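Local coordinates for protein DNA polymerase III subunit delta (Bacillus subtilis, PDB 3ZH9) that probably serves, within the clamp-loader complex of the bacterial replisome, as the wrench that opens the ring-shaped beta sliding clamp for loading onto primed DNA, at residues L254-N257 with Q258-I262; F299-E302 with E303-I307; V313-Y316 with E317-G321; D324-L327 with L328-F332. One frame throughout, in Å; residues are numbered along the deposited sequence.

Contact 1. Residues L254-N257 with Q258-I262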
loop_
_atom_site.group_PDB
_atom_site.type_symbol
_atom_site.label_atom_id
_atom_site.label_comp_id
_atom_site.label_asym_id
_atom_site.label_seq_id
_atom_site.Cartn_x
_atom_site.Cartn_y
_atom_site.Cartn_z
ATOM N N LEU A 254 -16.371 8.047 -5.379
ATOM C CA LEU A 254 -15.501 8.104 -4.201
ATOM C C LEU A 254 -16.275 8.337 -2.886
ATOM O O LEU A 254 -15.946 7.761 -1.856
ATOM C CB LEU A 254 -14.434 9.186 -4.378
ATOM C CG LEU A 254 -13.526 9.038 -5.608
ATOM C CD1 LEU A 254 -12.565 10.225 -5.729
ATOM C CD2 LEU A 254 -12.758 7.724 -5.612
ATOM N N ILE A 255 -17.273 9.214 -2.923
ATOM C CA ILE A 255 -18.132 9.428 -1.777
ATOM C C ILE A 255 -18.791 8.088 -1.448
ATOM O O ILE A 255 -18.765 7.628 -0.312
ATOM C CB ILE A 255 -19.185 10.511 -2.070
ATOM C CG1 ILE A 255 -18.499 11.872 -2.218
ATOM C CG2 ILE A 255 -20.246 10.557 -0.958
ATOM C CD1 ILE A 255 -19.402 12.971 -2.802
ATOM N N SER A 256 -19.337 7.446 -2.472
ATOM C CA SER A 256 -19.956 6.135 -2.317
ATOM C C SER A 256 -18.995 5.107 -1.701
ATOM O O SER A 256 -19.358 4.400 -0.767
ATOM C CB SER A 256 -20.501 5.646 -3.671
ATOM O OG SER A 256 -21.157 4.398 -3.529
ATOM N N ASN A 257 -17.773 5.016 -2.223
ATOM C CA ASN A 257 -16.790 4.082 -1.678
ATOM C C ASN A 257 -16.510 4.327 -0.180
ATOM O O ASN A 257 -16.275 3.392 0.587
ATOM C CB ASN A 257 -15.456 4.172 -2.447
ATOM C CG ASN A 257 -15.589 3.808 -3.925
ATOM O OD1 ASN A 257 -16.467 3.040 -4.325
ATOM N ND2 ASN A 257 -14.697 4.360 -4.745
ATOM N N GLN A 258 -16.479 5.589 0.225
ATOM C CA GLN A 258 -16.192 5.907 1.614
ATOM C C GLN A 258 -17.371 5.552 2.510
ATOM O O GLN A 258 -17.184 5.033 3.615
ATOM C CB GLN A 258 -15.792 7.370 1.789
ATOM C CG GLN A 258 -15.454 7.771 3.243
ATOM C CD GLN A 258 -14.227 7.062 3.829
ATOM O OE1 GLN A 258 -13.519 6.326 3.137
ATOM N NE2 GLN A 258 -13.975 7.291 5.118
ATOM N N PHE A 259 -18.582 5.818 2.039
ATOM C CA PHE A 259 -19.761 5.510 2.845
ATOM C C PHE A 259 -19.950 4.015 2.993
ATOM O O PHE A 259 -20.302 3.545 4.059
ATOM C CB PHE A 259 -21.015 6.199 2.304
ATOM C CG PHE A 259 -21.207 7.581 2.856
ATOM C CD1 PHE A 259 -21.469 7.766 4.207
ATOM C CD2 PHE A 259 -21.098 8.689 2.046
ATOM C CE1 PHE A 259 -21.623 9.048 4.741
ATOM C CE2 PHE A 259 -21.267 9.978 2.572
ATOM C CZ PHE A 259 -21.521 10.150 3.927
ATOM N N ARG A 260 -19.687 3.261 1.928
ATOM C CA ARG A 260 -19.693 1.805 2.038
ATOM C C ARG A 260 -18.653 1.328 3.044
ATOM O O ARG A 260 -18.930 0.451 3.849
ATOM C CB ARG A 260 -19.489 1.138 0.671
ATOM C CG ARG A 260 -20.756 1.201 -0.216
ATOM C CD ARG A 260 -20.663 0.277 -1.432
ATOM N NE ARG A 260 -19.524 0.630 -2.264
ATOM C CZ ARG A 260 -19.621 1.301 -3.403
ATOM N NH1 ARG A 260 -20.816 1.663 -3.859
ATOM N NH2 ARG A 260 -18.529 1.593 -4.090
ATOM N N LEU A 261 -17.459 1.913 2.998
ATOM C CA LEU A 261 -16.419 1.586 3.967
ATOM C C LEU A 261 -16.832 1.885 5.407
ATOM O O LEU A 261 -16.549 1.101 6.315
ATOM C CB LEU A 261 -15.143 2.353 3.650
ATOM C CG LEU A 261 -13.955 2.046 4.557
ATOM C CD1 LEU A 261 -13.616 0.560 4.595
ATOM C CD2 LEU A 261 -12.746 2.890 4.124
ATOM N N ILE A 262 -17.462 3.037 5.627
ATOM C CA ILE A 262 -17.900 3.391 6.977
ATOM C C ILE A 262 -18.914 2.369 7.499
ATOM O O ILE A 262 -18.805 1.869 8.619
ATOM C CB ILE A 262 -18.518 4.810 6.999
ATOM C CG1 ILE A 262 -17.422 5.848 6.745
ATOM C CG2 ILE A 262 -19.173 5.097 8.342
ATOM C CD1 ILE A 262 -17.968 7.170 6.283
#

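Contact 2. Residues F299-E302 with E303-I307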
loop_
_atom_site.group_PDB
_atom_site.type_symbol
_atom_site.label_atom_id
_atom_site.label_comp_id
_atom_site.label_asym_id
_atom_site.label_seq_id
_atom_site.Cartn_x
_atom_site.Cartn_y
_atom_site.Cartn_z
ATOM N N PHE A 299 -22.288 8.426 12.583
ATOM C CA PHE A 299 -23.506 8.065 11.842
ATOM C C PHE A 299 -24.216 6.860 12.456
ATOM O O PHE A 299 -23.575 5.960 13.016
ATOM C CB PHE A 299 -23.181 7.682 10.396
ATOM C CG PHE A 299 -22.627 8.800 9.571
ATOM C CD1 PHE A 299 -23.479 9.682 8.915
ATOM C CD2 PHE A 299 -21.260 8.968 9.443
ATOM C CE1 PHE A 299 -22.971 10.706 8.143
ATOM C CE2 PHE A 299 -20.742 9.986 8.674
ATOM C CZ PHE A 299 -21.596 10.857 8.019
ATOM N N SER A 300 -25.533 6.807 12.300
ATOM C CA SER A 300 -26.256 5.615 12.687
ATOM C C SER A 300 -26.251 4.649 11.516
ATOM O O SER A 300 -26.012 5.032 10.378
ATOM C CB SER A 300 -27.687 5.938 13.110
ATOM O OG SER A 300 -28.422 6.427 12.012
ATOM N N GLU A 301 -26.488 3.384 11.817
ATOM C CA GLU A 301 -26.586 2.358 10.801
ATOM C C GLU A 301 -27.657 2.763 9.786
ATOM O O GLU A 301 -27.459 2.658 8.574
ATOM C CB GLU A 301 -26.959 1.048 11.488
ATOM C CG GLU A 301 -26.678 -0.196 10.710
ATOM C CD GLU A 301 -27.124 -1.447 11.463
ATOM O OE1 GLU A 301 -28.211 -1.409 12.086
ATOM O OE2 GLU A 301 -26.388 -2.463 11.435
ATOM N N GLU A 302 -28.794 3.239 10.290
ATOM C CA GLU A 302 -29.909 3.605 9.419
ATOM C C GLU A 302 -29.582 4.781 8.499
ATOM O O GLU A 302 -29.975 4.784 7.338
ATOM C CB GLU A 302 -31.196 3.899 10.217
ATOM C CG GLU A 302 -32.295 4.446 9.307
ATOM C CD GLU A 302 -33.605 4.769 10.015
ATOM O OE1 GLU A 302 -33.641 4.790 11.269
ATOM O OE2 GLU A 302 -34.605 5.006 9.302
ATOM N N GLU A 303 -28.870 5.783 9.003
ATOM C CA GLU A 303 -28.428 6.879 8.133
ATOM C C GLU A 303 -27.551 6.359 6.993
ATOM O O GLU A 303 -27.721 6.721 5.828
ATOM C CB GLU A 303 -27.607 7.889 8.914
ATOM C CG GLU A 303 -28.382 8.762 9.874
ATOM C CD GLU A 303 -27.466 9.778 10.555
ATOM O OE1 GLU A 303 -26.804 9.418 11.561
ATOM O OE2 GLU A 303 -27.388 10.926 10.057
ATOM N N LEU A 304 -26.590 5.518 7.352
ATOM C CA LEU A 304 -25.619 5.022 6.387
ATOM C C LEU A 304 -26.304 4.234 5.281
ATOM O O LEU A 304 -25.970 4.379 4.123
ATOM C CB LEU A 304 -24.561 4.175 7.112
ATOM C CG LEU A 304 -23.610 4.993 7.997
ATOM C CD1 LEU A 304 -22.755 4.101 8.901
ATOM C CD2 LEU A 304 -22.716 5.936 7.133
ATOM N N ARG A 305 -27.276 3.404 5.649
ATOM C CA ARG A 305 -28.045 2.654 4.672
ATOM C C ARG A 305 -28.816 3.567 3.724
ATOM O O ARG A 305 -28.869 3.309 2.535
ATOM C CB ARG A 305 -29.019 1.695 5.367
ATOM C CG ARG A 305 -28.339 0.510 6.012
ATOM C CD ARG A 305 -29.295 -0.194 6.969
ATOM N NE ARG A 305 -28.728 -1.420 7.542
ATOM C CZ ARG A 305 -29.286 -2.091 8.547
ATOM N NH1 ARG A 305 -30.402 -1.635 9.105
ATOM N NH2 ARG A 305 -28.729 -3.203 9.007
ATOM N N LEU A 306 -29.431 4.618 4.260
ATOM C CA LEU A 306 -30.134 5.612 3.449
ATOM C C LEU A 306 -29.164 6.327 2.519
ATOM O O LEU A 306 -29.423 6.472 1.323
ATOM C CB LEU A 306 -30.808 6.652 4.352
ATOM C CG LEU A 306 -31.842 6.052 5.312
ATOM C CD1 LEU A 306 -32.351 7.075 6.330
ATOM C CD2 LEU A 306 -33.008 5.426 4.535
ATOM N N ILE A 307 -28.036 6.764 3.077
ATOM C CA ILE A 307 -27.065 7.522 2.299
ATOM C C ILE A 307 -26.562 6.660 1.148
ATOM O O ILE A 307 -26.502 7.097 0.005
ATOM C CB ILE A 307 -25.903 8.039 3.178
ATOM C CG1 ILE A 307 -26.400 9.208 4.047
ATOM C CG2 ILE A 307 -24.725 8.497 2.304
ATOM C CD1 ILE A 307 -25.481 9.553 5.243
#

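Contact 3. Residues V313-Y316 with E317-G321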
loop_
_atom_site.group_PDB
_atom_site.type_symbol
_atom_site.label_atom_id
_atom_site.label_comp_id
_atom_site.label_asym_id
_atom_site.label_seq_id
_atom_site.Cartn_x
_atom_site.Cartn_y
_atom_site.Cartn_z
ATOM N N VAL A 313 -28.905 5.393 -6.305
ATOM C CA VAL A 313 -29.892 6.039 -7.152
ATOM C C VAL A 313 -29.225 7.130 -7.980
ATOM O O VAL A 313 -29.457 7.228 -9.183
ATOM C CB VAL A 313 -31.080 6.629 -6.353
ATOM C CG1 VAL A 313 -31.981 7.449 -7.287
ATOM C CG2 VAL A 313 -31.893 5.515 -5.691
ATOM N N MET A 314 -28.382 7.940 -7.346
ATOM C CA MET A 314 -27.720 9.026 -8.069
ATOM C C MET A 314 -26.825 8.481 -9.172
ATOM O O MET A 314 -26.737 9.051 -10.264
ATOM C CB MET A 314 -26.898 9.888 -7.118
ATOM C CG MET A 314 -26.197 11.045 -7.818
ATOM S SD MET A 314 -25.133 11.925 -6.662
ATOM C CE MET A 314 -26.349 12.394 -5.436
ATOM N N ASP A 315 -26.147 7.378 -8.880
ATOM C CA ASP A 315 -25.283 6.753 -9.870
ATOM C C ASP A 315 -26.092 6.391 -11.111
ATOM O O ASP A 315 -25.642 6.577 -12.235
ATOM C CB ASP A 315 -24.603 5.508 -9.293
ATOM C CG ASP A 315 -23.743 4.796 -10.312
ATOM O OD1 ASP A 315 -22.624 5.277 -10.588
ATOM O OD2 ASP A 315 -24.188 3.761 -10.848
ATOM N N TYR A 316 -27.293 5.874 -10.897
ATOM C CA TYR A 316 -28.153 5.476 -11.999
ATOM C C TYR A 316 -28.709 6.687 -12.744
ATOM O O TYR A 316 -28.775 6.697 -13.972
ATOM C CB TYR A 316 -29.291 4.598 -11.485
ATOM C CG TYR A 316 -30.351 4.313 -12.524
ATOM C CD1 TYR A 316 -30.137 3.368 -13.517
ATOM C CD2 TYR A 316 -31.564 4.990 -12.511
ATOM C CE1 TYR A 316 -31.099 3.103 -14.471
ATOM C CE2 TYR A 316 -32.533 4.736 -13.461
ATOM C CZ TYR A 316 -32.297 3.790 -14.440
ATOM O OH TYR A 316 -33.260 3.528 -15.391
ATOM N N GLU A 317 -29.110 7.712 -11.999
ATOM C CA GLU A 317 -29.672 8.914 -12.597
ATOM C C GLU A 317 -28.617 9.709 -13.370
ATOM O O GLU A 317 -28.940 10.477 -14.282
ATOM C CB GLU A 317 -30.340 9.781 -11.528
ATOM C CG GLU A 317 -31.682 9.240 -11.058
ATOM C CD GLU A 317 -32.256 10.018 -9.887
ATOM O OE1 GLU A 317 -31.477 10.698 -9.182
ATOM O OE2 GLU A 317 -33.487 9.945 -9.668
ATOM N N MET A 318 -27.354 9.515 -13.004
ATOM C CA MET A 318 -26.251 10.171 -13.698
ATOM C C MET A 318 -25.839 9.399 -14.957
ATOM O O MET A 318 -25.612 9.992 -16.018
ATOM C CB MET A 318 -25.045 10.346 -12.767
ATOM C CG MET A 318 -25.099 11.583 -11.889
ATOM S SD MET A 318 -23.555 11.833 -10.991
ATOM C CE MET A 318 -23.995 13.232 -9.964
ATOM N N LYS A 319 -25.742 8.078 -14.827
ATOM C CA LYS A 319 -25.297 7.228 -15.924
ATOM C C LYS A 319 -26.324 7.175 -17.058
ATOM O O LYS A 319 -25.967 7.120 -18.237
ATOM C CB LYS A 319 -24.986 5.814 -15.419
ATOM C CG LYS A 319 -23.571 5.626 -14.867
ATOM C CD LYS A 319 -23.399 4.233 -14.248
ATOM C CE LYS A 319 -21.935 3.908 -13.977
ATOM N NZ LYS A 319 -21.302 4.855 -13.011
ATOM N N THR A 320 -27.602 7.201 -16.697
ATOM C CA THR A 320 -28.663 7.076 -17.685
ATOM C C THR A 320 -29.492 8.352 -17.784
ATOM O O THR A 320 -29.839 8.964 -16.776
ATOM C CB THR A 320 -29.591 5.886 -17.359
ATOM O OG1 THR A 320 -30.480 6.242 -16.294
ATOM C CG2 THR A 320 -28.775 4.666 -16.946
ATOM N N GLY A 321 -29.804 8.751 -19.010
ATOM C CA GLY A 321 -30.635 9.919 -19.235
ATOM C C GLY A 321 -29.944 11.218 -18.875
ATOM O O GLY A 321 -28.852 11.222 -18.304
#

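Contact 4. Residues D324-L327 with L328-F332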
loop_
_atom_site.group_PDB
_atom_site.type_symbol
_atom_site.label_atom_id
_atom_site.label_comp_id
_atom_site.label_asym_id
_atom_site.label_seq_id
_atom_site.Cartn_x
_atom_site.Cartn_y
_atom_site.Cartn_z
ATOM N N ASP A 324 -29.123 17.094 -14.691
ATOM C CA ASP A 324 -27.955 17.923 -14.396
ATOM C C ASP A 324 -27.105 17.244 -13.323
ATOM O O ASP A 324 -27.474 17.242 -12.151
ATOM C CB ASP A 324 -28.386 19.314 -13.925
ATOM C CG ASP A 324 -27.208 20.247 -13.691
ATOM O OD1 ASP A 324 -26.050 19.778 -13.672
ATOM O OD2 ASP A 324 -27.443 21.460 -13.517
ATOM N N LYS A 325 -25.972 16.672 -13.730
ATOM C CA LYS A 325 -25.132 15.895 -12.819
ATOM C C LYS A 325 -24.674 16.668 -11.578
ATOM O O LYS A 325 -24.786 16.171 -10.456
ATOM C CB LYS A 325 -23.921 15.317 -13.553
ATOM C CG LYS A 325 -24.271 14.326 -14.646
ATOM C CD LYS A 325 -23.018 13.651 -15.191
ATOM C CE LYS A 325 -23.362 12.607 -16.240
ATOM N NZ LYS A 325 -24.005 13.220 -17.434
ATOM N N GLN A 326 -24.145 17.871 -11.777
ATOM C CA GLN A 326 -23.717 18.698 -10.652
ATOM C C GLN A 326 -24.894 18.997 -9.733
ATOM O O GLN A 326 -24.754 18.999 -8.508
ATOM C CB GLN A 326 -23.091 20.011 -11.131
ATOM C CG GLN A 326 -22.852 21.017 -10.009
ATOM C CD GLN A 326 -22.011 22.199 -10.447
ATOM O OE1 GLN A 326 -21.299 22.129 -11.451
ATOM N NE2 GLN A 326 -22.082 23.292 -9.690
ATOM N N LEU A 327 -26.050 19.255 -10.335
ATOM C CA LEU A 327 -27.253 19.569 -9.575
ATOM C C LEU A 327 -27.675 18.389 -8.709
ATOM O O LEU A 327 -28.015 18.563 -7.538
ATOM C CB LEU A 327 -28.403 19.968 -10.505
ATOM C CG LEU A 327 -29.730 20.137 -9.764
ATOM C CD1 LEU A 327 -29.668 21.357 -8.855
ATOM C CD2 LEU A 327 -30.916 20.213 -10.725
ATOM N N LEU A 328 -27.670 17.192 -9.292
ATOM C CA LEU A 328 -27.930 15.975 -8.527
ATOM C C LEU A 328 -27.041 15.935 -7.287
ATOM O O LEU A 328 -27.511 15.661 -6.183
ATOM C CB LEU A 328 -27.696 14.728 -9.388
ATOM C CG LEU A 328 -28.762 14.396 -10.442
ATOM C CD1 LEU A 328 -28.328 13.218 -11.302
ATOM C CD2 LEU A 328 -30.116 14.118 -9.796
ATOM N N LEU A 329 -25.758 16.237 -7.472
ATOM C CA LEU A 329 -24.804 16.185 -6.371
ATOM C C LEU A 329 -25.066 17.292 -5.358
ATOM O O LEU A 329 -24.974 17.070 -4.152
ATOM C CB LEU A 329 -23.367 16.262 -6.891
ATOM C CG LEU A 329 -22.506 14.993 -6.827
ATOM C CD1 LEU A 329 -21.198 15.214 -7.564
ATOM C CD2 LEU A 329 -22.236 14.541 -5.392
ATOM N N GLU A 330 -25.386 18.485 -5.853
ATOM C CA GLU A 330 -25.712 19.611 -4.984
ATOM C C GLU A 330 -26.881 19.264 -4.065
ATOM O O GLU A 330 -26.810 19.482 -2.860
ATOM C CB GLU A 330 -26.061 20.859 -5.813
ATOM C CG GLU A 330 -24.861 21.669 -6.296
ATOM C CD GLU A 330 -25.262 22.799 -7.245
ATOM O OE1 GLU A 330 -26.458 22.877 -7.607
ATOM O OE2 GLU A 330 -24.377 23.599 -7.629
ATOM N N LEU A 331 -27.962 18.746 -4.648
ATOM C CA LEU A 331 -29.143 18.335 -3.886
ATOM C C LEU A 331 -28.803 17.309 -2.803
ATOM O O LEU A 331 -29.162 17.487 -1.637
ATOM C CB LEU A 331 -30.216 17.777 -4.827
ATOM C CG LEU A 331 -30.791 18.796 -5.809
ATOM C CD1 LEU A 331 -31.648 18.116 -6.868
ATOM C CD2 LEU A 331 -31.578 19.878 -5.073
ATOM N N PHE A 332 -28.104 16.245 -3.195
ATOM C CA PHE A 332 -27.631 15.230 -2.251
ATOM C C PHE A 332 -26.884 15.841 -1.060
ATOM O O PHE A 332 -27.210 15.577 0.105
ATOM C CB PHE A 332 -26.726 14.225 -2.965
ATOM C CG PHE A 332 -26.023 13.266 -2.027
ATOM C CD1 PHE A 332 -26.720 12.222 -1.423
ATOM C CD2 PHE A 332 -24.669 13.414 -1.749
ATOM C CE1 PHE A 332 -26.077 11.350 -0.546
ATOM C CE2 PHE A 332 -24.014 12.539 -0.878
ATOM C CZ PHE A 332 -24.719 11.506 -0.279
#

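Contact 1. Residues L254-N257 with Q258-I262
F259 N and R260 N donate to I255 O and S256 O one helical turn earlier, the latter bond nearly straight at 171°, and L254 O and N257 O are taken in the same way by Q258 N and L261 N. On the buried side of this turn I255 and F259 run alongside each other in the same direction. I255 CG2, anti to its own backbone N, meets the phenyl ring at its edge and in its plane, 3.6 Å from F259 CD2. Both residues are buried and apolar, which suits the side that meets L304, I307 and L311 of helix 301-319. On the exposed side R260 bends at chi3 (-59°) and folds its guanidinium back over the preceding turn. One face of that group lies over S256 O, 4.0 Å from the plane. R260 NH1 comes within 2.8 Å of S256 OG, but the angle is poor for a hydrogen bond. Q258 turns its amide to Q295 of helix 286-296. Helix 248-269 is thus packed on several sides within the all-helical C-terminal domain: L254 and Q258 touch helix 215-227, L261 and I262 lie on helix 286-296, and I255 and F259 face helix 301-319.

Contact 2. Residues F299-E302 with E303-I307
S300 and E303 close on each other as a capping box at the start of helix 301-319. S300 OG sits between its own backbone N and carbonyl carbon (chi1 66°), which turns it toward the first helical turn, where it accepts from E303 N at 3.1 Å. In return S300 N donates to E303 OE1 at 3.0 Å, meeting that oxygen on its anti side and 26° out of the carboxylate plane. E303 CG stands anti to its carbonyl carbon (chi1 -73°), and the chain, extended beyond it, takes OE1 back to S300. Serine's short side chain holds its hydroxyl close enough to the backbone to accept from the N-H three residues on; glutamate's negative charge should also be favoured by the helix N-terminus.

On the outer side E301 and R305 run side by side. Their carboxylate and guanidinium planes are only 16° apart and stacked, with E301 CD 3.4 Å above one face of the guanidinium. The salt bridge from E301 OE2 to R305 NH2, 3.5 Å, therefore rests on charge alone, since no N-H points at the oxygen.

F299, just before the cap, turns its side chain forward, alongside the first turns of the helix. Its CB lies 3.6 Å from L304 CG, and its CE1 approaches I307 CD1, both aliphatic chains crossing it at about a right angle. This apolar side faces helix 248-269, where F299 and L304 meet F259, while I307 also reaches F332 and L336 of helix 325-338.

Contact 3. Residues V313-Y316 with E317-G321
Different first torsions bring D315 and K319 together: D315 CG is anti to its backbone N (chi1 178°) and leans toward the next turn, whereas K319 CG is anti to its carbonyl carbon and leans back. The lysine chain runs extended until chi4 (61°), where the turn brings NZ onto the carboxylate. K319 NZ donates to D315 OD1 at 2.8 Å, on the syn side of that oxygen and 20° out of the plane, forming a salt bridge. K319 CD meanwhile passes D315 OD2, so the aliphatic part of the chain lies against the acid as well. An aspartate four residues before a lysine suits this spacing, the long base making up for the short acid.

M314 and M318 lie side by side on the buried face, M314 SD 3.7 Å from M318 CE; their unbranched, flexible chains can shape themselves to the helices around them. V313 CG1 rests against the carboxylate of E317, whose CD is 3.7 Å away.

At the helix end Y316 O is gripped twice by one residue. T320 N donates at 3.0 Å and T320 OG1 at 2.9 Å, approaching from opposite faces of the carbonyl plane. The same hydroxyl oxygen lies over one face of the Y316 ring, 3.5 Å above its plane and toward the rim.

M314 and M318 pack on both helix 248-269 and helix 325-338. This is the C-terminal end of helix 301-319, with i to i+4 pairs along its sides and a threonine, the first residue to leave helical angles, closing its last turn within the helical C-terminal domain.

Contact 4. Residues D324-L327 with L328-F332
Q326 and E330 join across one turn of helix 325-338 through a side-chain hydrogen bond. From Q326 CB the chain leaves anti to the backbone N (chi1 170°) and stays extended, which carries it along the helix toward the later turn. Its CG passes 3.8 Å from E330 OE2, and CD lies at a similar distance from the same oxygen. At the tip Q326 NE2 donates to E330 OE2 over 3.1 Å, with an N-H...O angle of 161°. The acceptor lies close to the amide plane, yet the amide comes from above the carboxylate, whose plane is turned 85° against it. A glutamine suits this place because its neutral amide offers a donor to the acid on a partly exposed face.

E330 CG stands anti to its carbonyl carbon, and the extended chain returns toward Q326; its other oxygen, OE1, rests 3.8 Å from L327 CD1. L327 in turn extends to L331, whose CD1 is 4.0 Å from L327 CG; these leucines make an apolar pair on an exposed side.

Before the first turn, D324 caps the helix with a weak bond from L327 N to D324 OD1. Its carbonyl also takes L328 N at 2.9 Å, starting the regular backbone ladder. A short acid is well matched to a helix N-terminus, where the first-turn N-H groups and the helix dipole would favour its charge.

The helix is shared out among its neighbours: L328 meets M318 of helix 301-319, L329 touches P248 and I255 of helix 248-269, and on helix 231-243 Q326 touches L242 and E330 touches F238.

The four contacts lie on three helices of the C-terminal domain, on the same side of the chain's centre. Contacts 2 and 3 occupy the two ends of helix 301-319, their centres about 21 Å apart and not touching. Contact 1 meets contact 2 through F259, whose CD2 is 3.6 Å from I307 CG2, and contact 4 through I255, whose CD1 lies 4.1 Å from L329 CD2. Contacts 3 and 4, with centres about 11 Å apart, bracket the turn between successive helices; there M318 CG packs 3.7 Å from L328 CD1. F332 of 328-332 also reaches I307, closing a shared apolar core among the three helices.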